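Local coordinates for putative exported protein (PDB 2DVZ) that probably acts as a periplasmic solute receptor that binds glutamate, held here in the bound conformation, for uptake by a transporter, at residues V89-R94 / T151-L157; V84-A88 / P99-I103; A213-P217 / L237-V241; F133-K138 / F162-T168. All blocks are in the same frame, centred on the assembly; numbering follows the deposited sequence.

How the contacts relate
Contacts 1 and 2 share helix 84-93 and lie about 10 Å apart, centre to centre. Both reach the bound glutamate and they touch each other. Contact 3 touches both through Val241, at the start of strand 241-248. Contact 4 is remote from the ligand, about 29 Å from contact 2 between centres, but it uses the far end of helix 154-166, whose beginning belongs to contact 1. Leu237 of contact 3 packs on that helix. Along the chain contact 1 opens inside contact 2 and closes inside contact 4, so it crosses both; contact 3 comes last. Helix 154-166 thus runs from the pocket to the outer packing.

Contact 1. Residues V89-R94 / T151-L157; sequences VNPACR and TCGVLHL. With GLU (glutamic acid), chain G.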
loop_
_atom_site.group_PDB
_atom_site.type_symbol
_atom_site.label_atom_id
_atom_site.label_comp_id
_atom_site.label_asym_id
_atom_site.label_seq_id
_atom_site.Cartn_x
_atom_site.Cartn_y
_atom_site.Cartn_z
ATOM N N VAL A 89 0.927 -2.439 10.243
ATOM C CA VAL A 89 0.909 -1.153 10.946
ATOM C C VAL A 89 -0.329 -1.007 11.825
ATOM O O VAL A 89 -0.225 -0.544 12.954
ATOM C CB VAL A 89 1.072 0.081 9.985
ATOM C CG1 VAL A 89 1.323 1.373 10.788
ATOM C CG2 VAL A 89 2.183 -0.139 8.987
ATOM N N ASN A 90 -1.495 -1.373 11.313
ATOM C CA ASN A 90 -2.705 -1.340 12.146
ATOM C C ASN A 90 -2.634 -2.125 13.452
ATOM O O ASN A 90 -3.043 -1.614 14.496
ATOM C CB ASN A 90 -3.940 -1.747 11.359
ATOM C CG ASN A 90 -4.950 -0.642 11.295
ATOM O OD1 ASN A 90 -5.457 -0.201 12.324
ATOM N ND2 ASN A 90 -5.253 -0.182 10.098
ATOM N N PRO A 91 -2.187 -3.398 13.382
ATOM C CA PRO A 91 -1.780 -4.184 14.531
ATOM C C PRO A 91 -0.878 -3.429 15.500
ATOM O O PRO A 91 -1.116 -3.498 16.695
ATOM C CB PRO A 91 -1.032 -5.353 13.877
ATOM C CG PRO A 91 -1.763 -5.565 12.633
ATOM C CD PRO A 91 -2.135 -4.212 12.143
ATOM N N ALA A 92 0.141 -2.728 14.996
ATOM C CA ALA A 92 1.082 -1.990 15.846
ATOM C C ALA A 92 0.484 -0.677 16.404
ATOM O O ALA A 92 0.827 -0.253 17.520
ATOM C CB ALA A 92 2.414 -1.734 15.106
ATOM N N CYS A 93 -0.419 -0.062 15.637
ATOM C CA CYS A 93 -1.091 1.176 16.006
ATOM C C CYS A 93 -2.193 0.953 17.055
ATOM O O CYS A 93 -2.440 1.829 17.914
ATOM C CB CYS A 93 -1.711 1.801 14.752
ATOM S SG CYS A 93 -2.457 3.464 14.923
ATOM N N ARG A 94 -2.874 -0.200 16.969
ATOM C CA ARG A 94 -4.005 -0.503 17.846
ATOM C C ARG A 94 -3.855 -1.887 18.479
ATOM O O ARG A 94 -4.685 -2.761 18.219
ATOM C CB ARG A 94 -5.305 -0.469 17.055
ATOM C CG ARG A 94 -5.759 0.893 16.609
ATOM C CD ARG A 94 -6.884 0.719 15.610
ATOM N NE ARG A 94 -8.108 0.222 16.236
ATOM C CZ ARG A 94 -9.281 0.058 15.632
ATOM N NH1 ARG A 94 -9.422 0.322 14.336
ATOM N NH2 ARG A 94 -10.328 -0.392 16.341
ATOM N N THR A 151 -5.020 6.932 9.666
ATOM C CA THR A 151 -4.270 7.072 10.906
ATOM C C THR A 151 -3.413 5.882 11.327
ATOM O O THR A 151 -2.336 6.080 11.930
ATOM C CB THR A 151 -5.185 7.479 12.072
ATOM O OG1 THR A 151 -5.720 8.777 11.776
ATOM C CG2 THR A 151 -4.406 7.507 13.417
ATOM N N CYS A 152 -3.867 4.667 11.059
ATOM C CA CYS A 152 -3.105 3.505 11.500
ATOM C C CYS A 152 -2.471 2.753 10.321
ATOM O O CYS A 152 -2.081 1.579 10.439
ATOM C CB CYS A 152 -3.993 2.596 12.375
ATOM S SG CYS A 152 -4.286 3.309 14.046
ATOM N N GLY A 153 -2.357 3.458 9.197
ATOM C CA GLY A 153 -1.872 2.897 7.968
ATOM C C GLY A 153 -0.403 3.162 7.750
ATOM O O GLY A 153 0.201 3.997 8.443
ATOM N N VAL A 154 0.162 2.455 6.754
ATOM C CA VAL A 154 1.570 2.597 6.413
ATOM C C VAL A 154 2.017 3.992 5.964
ATOM O O VAL A 154 3.174 4.345 6.130
ATOM C CB VAL A 154 2.048 1.484 5.400
ATOM C CG1 VAL A 154 1.467 1.689 4.067
ATOM C CG2 VAL A 154 3.564 1.466 5.325
ATOM N N LEU A 155 1.124 4.787 5.393
ATOM C CA LEU A 155 1.527 6.085 4.885
ATOM C C LEU A 155 1.586 7.132 6.001
ATOM O O LEU A 155 2.394 8.033 5.920
ATOM C CB LEU A 155 0.645 6.501 3.685
ATOM C CG LEU A 155 0.684 5.450 2.549
ATOM C CD1 LEU A 155 -0.388 5.707 1.554
ATOM C CD2 LEU A 155 2.073 5.401 1.879
ATOM N N HIS A 156 0.751 6.988 7.045
ATOM C CA HIS A 156 0.890 7.768 8.278
ATOM C C HIS A 156 2.212 7.405 8.963
ATOM O O HIS A 156 2.954 8.261 9.395
ATOM C CB HIS A 156 -0.320 7.567 9.247
ATOM C CG HIS A 156 -0.230 8.400 10.512
ATOM N ND1 HIS A 156 -0.846 8.042 11.699
ATOM C CD2 HIS A 156 0.437 9.552 10.777
ATOM C CE1 HIS A 156 -0.574 8.943 12.628
ATOM N NE2 HIS A 156 0.194 9.872 12.101
ATOM N N LEU A 157 2.514 6.124 9.070
ATOM C CA LEU A 157 3.807 5.718 9.619
ATOM C C LEU A 157 4.986 6.217 8.751
ATOM O O LEU A 157 5.999 6.670 9.272
ATOM C CB LEU A 157 3.849 4.188 9.823
ATOM C CG LEU A 157 5.128 3.686 10.511
ATOM C CD1 LEU A 157 5.259 4.292 11.957
ATOM C CD2 LEU A 157 5.148 2.182 10.536
HETATM N N GLU G . -1.910 2.816 2.515
HETATM C CA GLU G . -2.368 1.562 1.887
HETATM C C GLU G . -1.288 0.492 1.897
HETATM O O GLU G . -0.777 0.011 0.881
HETATM C CB GLU G . -2.948 1.828 0.502
HETATM C CG GLU G . -3.880 3.054 0.488
HETATM C CD GLU G . -4.977 2.979 -0.533
HETATM O OE1 GLU G . -5.031 1.944 -1.229
HETATM O OE2 GLU G . -5.815 3.945 -0.630
HETATM O OXT GLU G . -0.935 0.031 2.995
#
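Cys93 and Cys152 are joined by a disulfide, SG to SG 2.0 Å. In the two-lobed periplasmic binding protein fold it ties the end of helix 84-93 to the loop ahead of helix 154-166, and so probably one lobe to the other. Cys93 SG stands anti to its own backbone N (chi1 -173°), which sends it across to the loop. The bridge is twisted by a chi3 of -52°, which brings the CB atoms of Cys93 and Cys152 to 3.4 Å. Asn90 lies beside the bridge, with OD1 3.2 Å from Cys152 CB. Arg94 runs past Cys152, its CG 3.8 Å from Cys152 SG, and its NE goes on to a salt bridge with Asp97.

Val89 fills the other end of the contact. Its CG1 lies by Gly153 O and 3.9 Å from Leu157 CB. Its CG2 meets Val154 CA at 3.8 Å, the two valine side chains crossing at about a right angle. Leu157 also packs on Trp301 and Val305 of helix 288-307, which backs this apolar patch.

Outside the two segments, Asn90 ND2 donates to Ala60 O, which helps orient the amide. Gly153 is the N-cap residue of helix 154-166. The first backbone N of that helix, Val154 N, is hydrogen-bonded to Ser85 OG, a glutamate-binding residue. Leu155 CD1 comes 3.4 Å from the N atom of the bound glutamate. Val154 CG1 sits between its backbone N and carbonyl carbon (chi1 70°), which places it 3.1 Å from OXT of the ligand.

Contact 2. Residues V84-A88 / P99-I103; sequences VSTMA and PYDPI. With GLU (glutamic acid), chain G.
Tyr100 OH donates a short hydrogen bond to Thr86 O, 2.6 Å, arriving in the carbonyl plane on a lone pair. The acceptor lies at the edge of the tyrosine ring, near its plane. A wide pi-type turn at 85-88 explains why this carbonyl is available. Asn90 N probably bonds back to Ser85 O, one residue earlier than an alpha-helix would use, and Pro91 has no N-H to give to Met87 O.

Met87 O instead faces Pro102, whose CB is 3.3 Å away. The selenomethionine side chain of Met87 starts away from the loop but bends twice (chi2 -64°, chi3 94°). Its CE returns to lie 4.0 Å from Pro102 CB. The loop is shaped by an Asx turn, in which Ile103 N donates to Asp101 OD1 at 3.1 Å.

At the ligand end of the helix, Ser85 holds the alpha-carboxylate of the bound glutamate with two bonds. Ser85 OG donates to OXT at 2.8 Å and Ser85 N donates to the same oxygen at 3.2 Å. The start of the helix points at this oxygen, and its dipole would probably favour the negative charge. The phenol thus satisfies a buried carbonyl that the pi-type turn leaves without its alpha-helical partner, while Pro102 only packs on the next one.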
loop_
_atom_site.group_PDB
_atom_site.type_symbol
_atom_site.label_atom_id
_atom_site.label_comp_id
_atom_site.label_asym_id
_atom_site.label_seq_id
_atom_site.Cartn_x
_atom_site.Cartn_y
_atom_site.Cartn_z
ATOM N N VAL A 84 0.296 -3.486 3.662
ATOM C CA VAL A 84 1.144 -3.305 4.828
ATOM C C VAL A 84 0.385 -2.595 5.966
ATOM O O VAL A 84 0.689 -2.805 7.138
ATOM C CB VAL A 84 2.540 -2.642 4.480
ATOM C CG1 VAL A 84 3.365 -2.466 5.742
ATOM C CG2 VAL A 84 3.330 -3.511 3.501
ATOM N N SER A 85 -0.586 -1.752 5.628
ATOM C CA SER A 85 -1.417 -1.109 6.632
ATOM C C SER A 85 -2.151 -2.182 7.441
ATOM O O SER A 85 -2.126 -2.181 8.667
ATOM C CB SER A 85 -2.425 -0.145 5.988
ATOM O OG SER A 85 -1.761 1.007 5.475
ATOM N N THR A 86 -2.767 -3.117 6.735
ATOM C CA THR A 86 -3.655 -4.100 7.386
ATOM C C THR A 86 -2.902 -5.272 8.027
ATOM O O THR A 86 -3.356 -5.830 9.020
ATOM C CB THR A 86 -4.791 -4.573 6.437
ATOM O OG1 THR A 86 -4.227 -5.064 5.214
ATOM C CG2 THR A 86 -5.760 -3.414 6.124
HETATM N N MSE A 87 -1.733 -5.592 7.494
HETATM C CA MSE A 87 -0.967 -6.742 7.954
HETATM C C MSE A 87 0.004 -6.420 9.090
HETATM O O MSE A 87 0.347 -7.285 9.887
HETATM C CB MSE A 87 -0.222 -7.416 6.775
HETATM C CG MSE A 87 -1.125 -8.072 5.712
HETATM SE SE MSE A 87 -2.175 -9.575 6.452
HETATM C CE MSE A 87 -3.848 -8.610 6.916
ATOM N N ALA A 88 0.418 -5.166 9.175
ATOM C CA ALA A 88 1.566 -4.791 10.004
ATOM C C ALA A 88 1.346 -3.543 10.866
ATOM O O ALA A 88 1.582 -3.571 12.073
ATOM C CB ALA A 88 2.810 -4.596 9.100
ATOM N N PRO A 99 -9.748 -5.621 16.004
ATOM C CA PRO A 99 -10.614 -6.809 15.923
ATOM C C PRO A 99 -10.137 -8.000 15.054
ATOM O O PRO A 99 -10.948 -8.894 14.746
ATOM C CB PRO A 99 -11.911 -6.259 15.331
ATOM C CG PRO A 99 -11.742 -4.771 15.333
ATOM C CD PRO A 99 -10.306 -4.510 15.227
ATOM N N TYR A 100 -8.864 -8.028 14.655
ATOM C CA TYR A 100 -8.336 -9.163 13.910
ATOM C C TYR A 100 -6.859 -9.310 14.237
ATOM O O TYR A 100 -6.239 -8.368 14.655
ATOM C CB TYR A 100 -8.576 -9.004 12.393
ATOM C CG TYR A 100 -7.782 -7.880 11.743
ATOM C CD1 TYR A 100 -6.506 -8.109 11.253
ATOM C CD2 TYR A 100 -8.310 -6.595 11.639
ATOM C CE1 TYR A 100 -5.757 -7.085 10.653
ATOM C CE2 TYR A 100 -7.585 -5.565 11.049
ATOM C CZ TYR A 100 -6.306 -5.813 10.564
ATOM O OH TYR A 100 -5.573 -4.814 10.002
ATOM N N ASP A 101 -6.336 -10.521 14.109
ATOM C CA ASP A 101 -4.915 -10.801 14.182
ATOM C C ASP A 101 -4.527 -11.061 12.711
ATOM O O ASP A 101 -5.047 -11.988 12.105
ATOM C CB ASP A 101 -4.675 -12.030 15.082
ATOM C CG ASP A 101 -3.189 -12.377 15.289
ATOM O OD1 ASP A 101 -2.323 -12.286 14.363
ATOM O OD2 ASP A 101 -2.905 -12.805 16.428
ATOM N N PRO A 102 -3.658 -10.199 12.124
ATOM C CA PRO A 102 -3.308 -10.333 10.703
ATOM C C PRO A 102 -2.759 -11.723 10.344
ATOM O O PRO A 102 -2.969 -12.220 9.242
ATOM C CB PRO A 102 -2.219 -9.242 10.495
ATOM C CG PRO A 102 -1.701 -8.951 11.901
ATOM C CD PRO A 102 -2.938 -9.067 12.752
ATOM N N ILE A 103 -2.056 -12.334 11.281
ATOM C CA ILE A 103 -1.358 -13.591 10.991
ATOM C C ILE A 103 -2.241 -14.818 11.257
ATOM O O ILE A 103 -2.334 -15.701 10.406
ATOM C CB ILE A 103 0.047 -13.640 11.664
ATOM C CG1 ILE A 103 0.929 -12.514 11.081
ATOM C CG2 ILE A 103 0.715 -15.064 11.531
ATOM C CD1 ILE A 103 2.205 -12.206 11.853
HETATM N N GLU G . -1.910 2.816 2.515
HETATM C CA GLU G . -2.368 1.562 1.887
HETATM C C GLU G . -1.288 0.492 1.897
HETATM O O GLU G . -0.777 0.011 0.881
HETATM C CB GLU G . -2.948 1.828 0.502
HETATM C CG GLU G . -3.880 3.054 0.488
HETATM C CD GLU G . -4.977 2.979 -0.533
HETATM O OE1 GLU G . -5.031 1.944 -1.229
HETATM O OE2 GLU G . -5.815 3.945 -0.630
HETATM O OXT GLU G . -0.935 0.031 2.995
#

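Contact 3. Residues A213-P217 / L237-V241; sequences AIAWP and LNQPV
Asn238 reaches across to the backbone of Trp216 with its whole amide. From CB, the chain turns with CG anti to the backbone N (chi1 -157°), and CG comes 3.3 Å from Trp216 O. OD1 accepts from Trp216 N at 2.9 Å, with an N-H...O angle of 159° and the donor well above the carbonyl plane of the amide. OD1 also lies 3.2 Å from Ala215 CA. At the other tip, ND2 donates to Trp216 O at 2.8 Å. This bond is more bent, at 136°. The two bonds set the rotation of the Asn238 amide, though the fit is imperfect: OD1 also lies 3.0 Å from Trp216 O, an unfavourable pair of acceptors.

Segment 213-217 carries the last part of strand 210-215, which pairs antiparallel with strand 106-121. Strand 241-248 pairs with that same long strand, and segment 237-241 leads into it. Asn238 is also the centre of an inverse gamma turn, closed by a weak bond from Gln239 N to Leu237 O.

The turn brings Gln239 O within 3.4 Å of Ala215 CB. Beyond it, Pro240 CB meets the edge of the indole, 3.8 Å from Trp216 CE3. Pro217 CD lies over a face of the same ring, toward the rim.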
loop_
_atom_site.group_PDB
_atom_site.type_symbol
_atom_site.label_atom_id
_atom_site.label_comp_id
_atom_site.label_asym_id
_atom_site.label_seq_id
_atom_site.Cartn_x
_atom_site.Cartn_y
_atom_site.Cartn_z
ATOM N N ALA A 213 11.084 11.816 -3.733
ATOM C CA ALA A 213 11.833 10.563 -3.567
ATOM C C ALA A 213 10.864 9.393 -3.674
ATOM O O ALA A 213 9.681 9.552 -3.444
ATOM C CB ALA A 213 12.541 10.528 -2.220
ATOM N N ILE A 214 11.366 8.220 -4.033
ATOM C CA ILE A 214 10.565 6.993 -4.072
ATOM C C ILE A 214 11.236 6.006 -3.126
ATOM O O ILE A 214 12.461 6.097 -2.906
ATOM C CB ILE A 214 10.408 6.350 -5.514
ATOM C CG1 ILE A 214 11.767 6.028 -6.157
ATOM C CG2 ILE A 214 9.553 7.210 -6.430
ATOM C CD1 ILE A 214 11.658 5.079 -7.369
ATOM N N ALA A 215 10.446 5.111 -2.535
ATOM C CA ALA A 215 11.020 4.003 -1.753
ATOM C C ALA A 215 11.095 2.713 -2.620
ATOM O O ALA A 215 10.098 2.104 -2.952
ATOM C CB ALA A 215 10.277 3.788 -0.433
ATOM N N TRP A 216 12.299 2.355 -3.023
ATOM C CA TRP A 216 12.520 1.340 -4.046
ATOM C C TRP A 216 14.025 1.071 -4.092
ATOM O O TRP A 216 14.824 1.921 -3.675
ATOM C CB TRP A 216 12.001 1.839 -5.395
ATOM C CG TRP A 216 11.674 0.774 -6.393
ATOM C CD1 TRP A 216 12.247 0.601 -7.641
ATOM C CD2 TRP A 216 10.683 -0.270 -6.263
ATOM N NE1 TRP A 216 11.670 -0.470 -8.287
ATOM C CE2 TRP A 216 10.711 -1.024 -7.467
ATOM C CE3 TRP A 216 9.783 -0.634 -5.257
ATOM C CZ2 TRP A 216 9.869 -2.127 -7.679
ATOM C CZ3 TRP A 216 8.967 -1.736 -5.448
ATOM C CH2 TRP A 216 9.004 -2.464 -6.659
ATOM N N PRO A 217 14.426 -0.132 -4.537
ATOM C CA PRO A 217 15.877 -0.370 -4.639
ATOM C C PRO A 217 16.595 0.524 -5.631
ATOM O O PRO A 217 17.737 0.840 -5.432
ATOM C CB PRO A 217 15.975 -1.868 -5.060
ATOM C CG PRO A 217 14.666 -2.468 -4.662
ATOM C CD PRO A 217 13.648 -1.342 -4.861
ATOM N N LEU A 237 14.624 5.024 5.196
ATOM C CA LEU A 237 13.304 5.347 4.662
ATOM C C LEU A 237 12.999 4.598 3.365
ATOM O O LEU A 237 11.893 4.636 2.881
ATOM C CB LEU A 237 13.172 6.866 4.487
ATOM C CG LEU A 237 13.301 7.752 5.747
ATOM C CD1 LEU A 237 13.134 9.237 5.363
ATOM C CD2 LEU A 237 12.327 7.387 6.914
ATOM N N ASN A 238 13.982 3.883 2.826
ATOM C CA ASN A 238 13.845 3.271 1.522
ATOM C C ASN A 238 13.151 1.900 1.542
ATOM O O ASN A 238 13.647 0.933 0.964
ATOM C CB ASN A 238 15.232 3.199 0.861
ATOM C CG ASN A 238 15.157 3.100 -0.634
ATOM O OD1 ASN A 238 14.198 3.599 -1.265
ATOM N ND2 ASN A 238 16.173 2.453 -1.236
ATOM N N GLN A 239 11.979 1.849 2.181
ATOM C CA GLN A 239 11.177 0.622 2.356
ATOM C C GLN A 239 9.929 0.589 1.456
ATOM O O GLN A 239 9.006 1.378 1.614
ATOM C CB GLN A 239 10.764 0.452 3.820
ATOM C CG GLN A 239 11.940 0.310 4.766
ATOM C CD GLN A 239 12.629 -1.088 4.719
ATOM O OE1 GLN A 239 12.239 -1.995 3.932
ATOM N NE2 GLN A 239 13.684 -1.247 5.557
ATOM N N PRO A 240 9.906 -0.311 0.478
ATOM C CA PRO A 240 8.658 -0.449 -0.268
ATOM C C PRO A 240 7.584 -1.235 0.487
ATOM O O PRO A 240 7.808 -1.738 1.604
ATOM C CB PRO A 240 9.084 -1.197 -1.518
ATOM C CG PRO A 240 10.396 -1.864 -1.170
ATOM C CD PRO A 240 10.992 -1.174 -0.017
ATOM N N VAL A 241 6.424 -1.326 -0.147
ATOM C CA VAL A 241 5.299 -2.117 0.347
ATOM C C VAL A 241 4.976 -3.244 -0.671
ATOM O O VAL A 241 5.816 -3.582 -1.541
ATOM C CB VAL A 241 4.071 -1.203 0.674
ATOM C CG1 VAL A 241 4.437 -0.205 1.738
ATOM C CG2 VAL A 241 3.479 -0.513 -0.582
#

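Contact 4. Residues F133-K138 / F162-T168; sequences FLEELK and FKMATGT. With CD (cadmium ion), chain D; CD (cadmium ion), chain E.
Phe133 and Phe162 meet from opposite directions at the packed end of the contact. Phe133 CE1 is 3.5 Å from Phe162 CZ, and the planes are inclined by 48°, so the pair is oblique. Leu134 CD2 touches both Phe162 CZ and Thr166 CB, 3.8 Å from each. Leu137 CD1 lies at the edge of the Phe162 ring, 3.9 Å from CE2, and also over one face of Phe133. Thr166 CG2 sits over the centre of a Phe162 face. Beside them, Thr168 CG2 rests on Leu137 CB at 3.8 Å. Phe125 meets Phe133 edge-to-face, and Phe194 meets Phe162 in the same way.

These side chains fill the gap between two nearly perpendicular helices, 133-138 and 162-166, crossing at -94° in the outer part of the receptor, away from the glutamate site. Helix 154-166 ends here. Gly167 leaves it with positive phi, and Thr168 OG1 donates to Thr166 OG1, which donates to Phe162 O.

The other side is looser and wet. Lys138 is extended beyond CG, with CE 3.3 Å from Thr166 O. Its NZ donates to a water at 2.7 Å, and that water donates to Thr166 O. On the helix side turned from the contact, Glu135 and Glu136 each bind a cadmium ion through OE1, completed in part by waters. One of these waters also donates to Glu136 OE2.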
loop_
_atom_site.group_PDB
_atom_site.type_symbol
_atom_site.label_atom_id
_atom_site.label_comp_id
_atom_site.label_asym_id
_atom_site.label_seq_id
_atom_site.Cartn_x
_atom_site.Cartn_y
_atom_site.Cartn_z
ATOM N N PHE A 133 13.778 20.555 -0.661
ATOM C CA PHE A 133 12.584 20.071 -0.009
ATOM C C PHE A 133 12.747 20.090 1.531
ATOM O O PHE A 133 11.995 20.747 2.251
ATOM C CB PHE A 133 12.286 18.672 -0.585
ATOM C CG PHE A 133 11.090 17.986 0.016
ATOM C CD1 PHE A 133 11.188 16.654 0.434
ATOM C CD2 PHE A 133 9.854 18.661 0.163
ATOM C CE1 PHE A 133 10.066 15.985 0.978
ATOM C CE2 PHE A 133 8.720 18.004 0.723
ATOM C CZ PHE A 133 8.828 16.666 1.114
ATOM N N LEU A 134 13.773 19.408 2.015
ATOM C CA LEU A 134 14.146 19.467 3.413
ATOM C C LEU A 134 14.425 20.877 3.927
ATOM O O LEU A 134 13.919 21.242 4.963
ATOM C CB LEU A 134 15.358 18.554 3.661
ATOM C CG LEU A 134 15.136 17.049 3.491
ATOM C CD1 LEU A 134 16.281 16.325 4.163
ATOM C CD2 LEU A 134 13.802 16.637 4.126
ATOM N N GLU A 135 15.236 21.653 3.209
ATOM C CA GLU A 135 15.511 23.037 3.558
ATOM C C GLU A 135 14.238 23.822 3.819
ATOM O O GLU A 135 14.090 24.367 4.916
ATOM C CB GLU A 135 16.338 23.715 2.486
ATOM C CG GLU A 135 17.806 23.396 2.615
ATOM C CD GLU A 135 18.586 23.639 1.350
ATOM O OE1 GLU A 135 18.124 24.445 0.532
ATOM O OE2 GLU A 135 19.663 23.026 1.168
ATOM N N GLU A 136 13.339 23.863 2.826
ATOM C CA GLU A 136 12.015 24.517 2.929
ATOM C C GLU A 136 11.190 24.079 4.175
ATOM O O GLU A 136 10.614 24.925 4.877
ATOM C CB GLU A 136 11.221 24.287 1.626
ATOM C CG GLU A 136 9.744 24.748 1.596
ATOM C CD GLU A 136 9.519 26.262 1.752
ATOM O OE1 GLU A 136 10.464 27.066 1.538
ATOM O OE2 GLU A 136 8.367 26.667 2.086
ATOM N N LEU A 137 11.142 22.777 4.446
ATOM C CA LEU A 137 10.392 22.256 5.613
ATOM C C LEU A 137 11.031 22.654 6.941
ATOM O O LEU A 137 10.330 22.890 7.911
ATOM C CB LEU A 137 10.289 20.725 5.560
ATOM C CG LEU A 137 9.529 20.058 4.410
ATOM C CD1 LEU A 137 9.534 18.555 4.641
ATOM C CD2 LEU A 137 8.077 20.585 4.277
ATOM N N LYS A 138 12.362 22.746 6.961
ATOM C CA LYS A 138 13.107 23.099 8.149
ATOM C C LYS A 138 12.915 24.555 8.513
ATOM O O LYS A 138 12.908 24.896 9.708
ATOM C CB LYS A 138 14.591 22.752 8.007
ATOM C CG LYS A 138 14.838 21.278 8.276
ATOM C CD LYS A 138 16.243 20.830 7.871
ATOM C CE LYS A 138 16.391 19.299 8.030
ATOM N NZ LYS A 138 17.731 18.829 7.516
ATOM N N PHE A 162 9.521 9.765 8.298
ATOM C CA PHE A 162 10.177 10.817 7.561
ATOM C C PHE A 162 10.549 12.003 8.467
ATOM O O PHE A 162 11.678 12.523 8.441
ATOM C CB PHE A 162 9.221 11.255 6.442
ATOM C CG PHE A 162 9.735 12.388 5.609
ATOM C CD1 PHE A 162 10.391 12.131 4.415
ATOM C CD2 PHE A 162 9.587 13.710 6.028
ATOM C CE1 PHE A 162 10.870 13.150 3.646
ATOM C CE2 PHE A 162 10.070 14.755 5.252
ATOM C CZ PHE A 162 10.708 14.474 4.048
ATOM N N LYS A 163 9.557 12.450 9.236
ATOM C CA LYS A 163 9.705 13.529 10.204
ATOM C C LYS A 163 10.854 13.235 11.174
ATOM O O LYS A 163 11.727 14.067 11.382
ATOM C CB LYS A 163 8.380 13.720 10.966
ATOM C CG LYS A 163 7.365 14.402 10.126
ATOM C CD LYS A 163 5.966 14.342 10.687
ATOM C CE LYS A 163 5.854 15.022 12.030
ATOM N NZ LYS A 163 4.399 15.009 12.397
HETATM N N MSE A 164 10.852 12.037 11.742
HETATM C CA MSE A 164 11.855 11.650 12.710
HETATM C C MSE A 164 13.285 11.604 12.128
HETATM O O MSE A 164 14.260 12.031 12.768
HETATM C CB MSE A 164 11.434 10.290 13.309
HETATM C CG MSE A 164 12.321 9.756 14.454
HETATM SE SE MSE A 164 12.303 10.986 15.995
HETATM C CE MSE A 164 10.460 10.663 16.662
ATOM N N ALA A 165 13.407 11.076 10.916
ATOM C CA ALA A 165 14.715 10.845 10.303
ATOM C C ALA A 165 15.309 12.121 9.754
ATOM O O ALA A 165 16.532 12.264 9.724
ATOM C CB ALA A 165 14.630 9.800 9.205
ATOM N N THR A 166 14.448 13.031 9.306
ATOM C CA THR A 166 14.905 14.244 8.645
ATOM C C THR A 166 14.848 15.405 9.618
ATOM O O THR A 166 15.363 16.450 9.324
ATOM C CB THR A 166 14.101 14.591 7.334
ATOM O OG1 THR A 166 12.721 14.816 7.654
ATOM C CG2 THR A 166 14.168 13.484 6.296
ATOM N N GLY A 167 14.246 15.247 10.788
ATOM C CA GLY A 167 14.118 16.389 11.688
ATOM C C GLY A 167 13.198 17.465 11.115
ATOM O O GLY A 167 13.511 18.664 11.143
ATOM N N THR A 168 12.059 17.034 10.579
ATOM C CA THR A 168 11.068 17.960 10.085
ATOM C C THR A 168 9.787 17.823 10.893
ATOM O O THR A 168 9.638 16.863 11.663
ATOM C CB THR A 168 10.845 17.806 8.560
ATOM O OG1 THR A 168 10.552 16.443 8.274
ATOM C CG2 THR A 168 12.128 18.237 7.747
HETATM CD CD CD D . 18.551 25.130 -1.780
HETATM CD CD CD E . 10.750 29.337 1.609
HETATM O O HOH W 1 8.521 29.519 1.903
HETATM O O HOH W 2 17.933 16.141 7.548
HETATM O O HOH W 3 18.623 22.807 -2.991
HETATM O O HOH W 4 13.508 29.241 1.330
HETATM O O HOH W 5 10.347 30.038 -0.754
#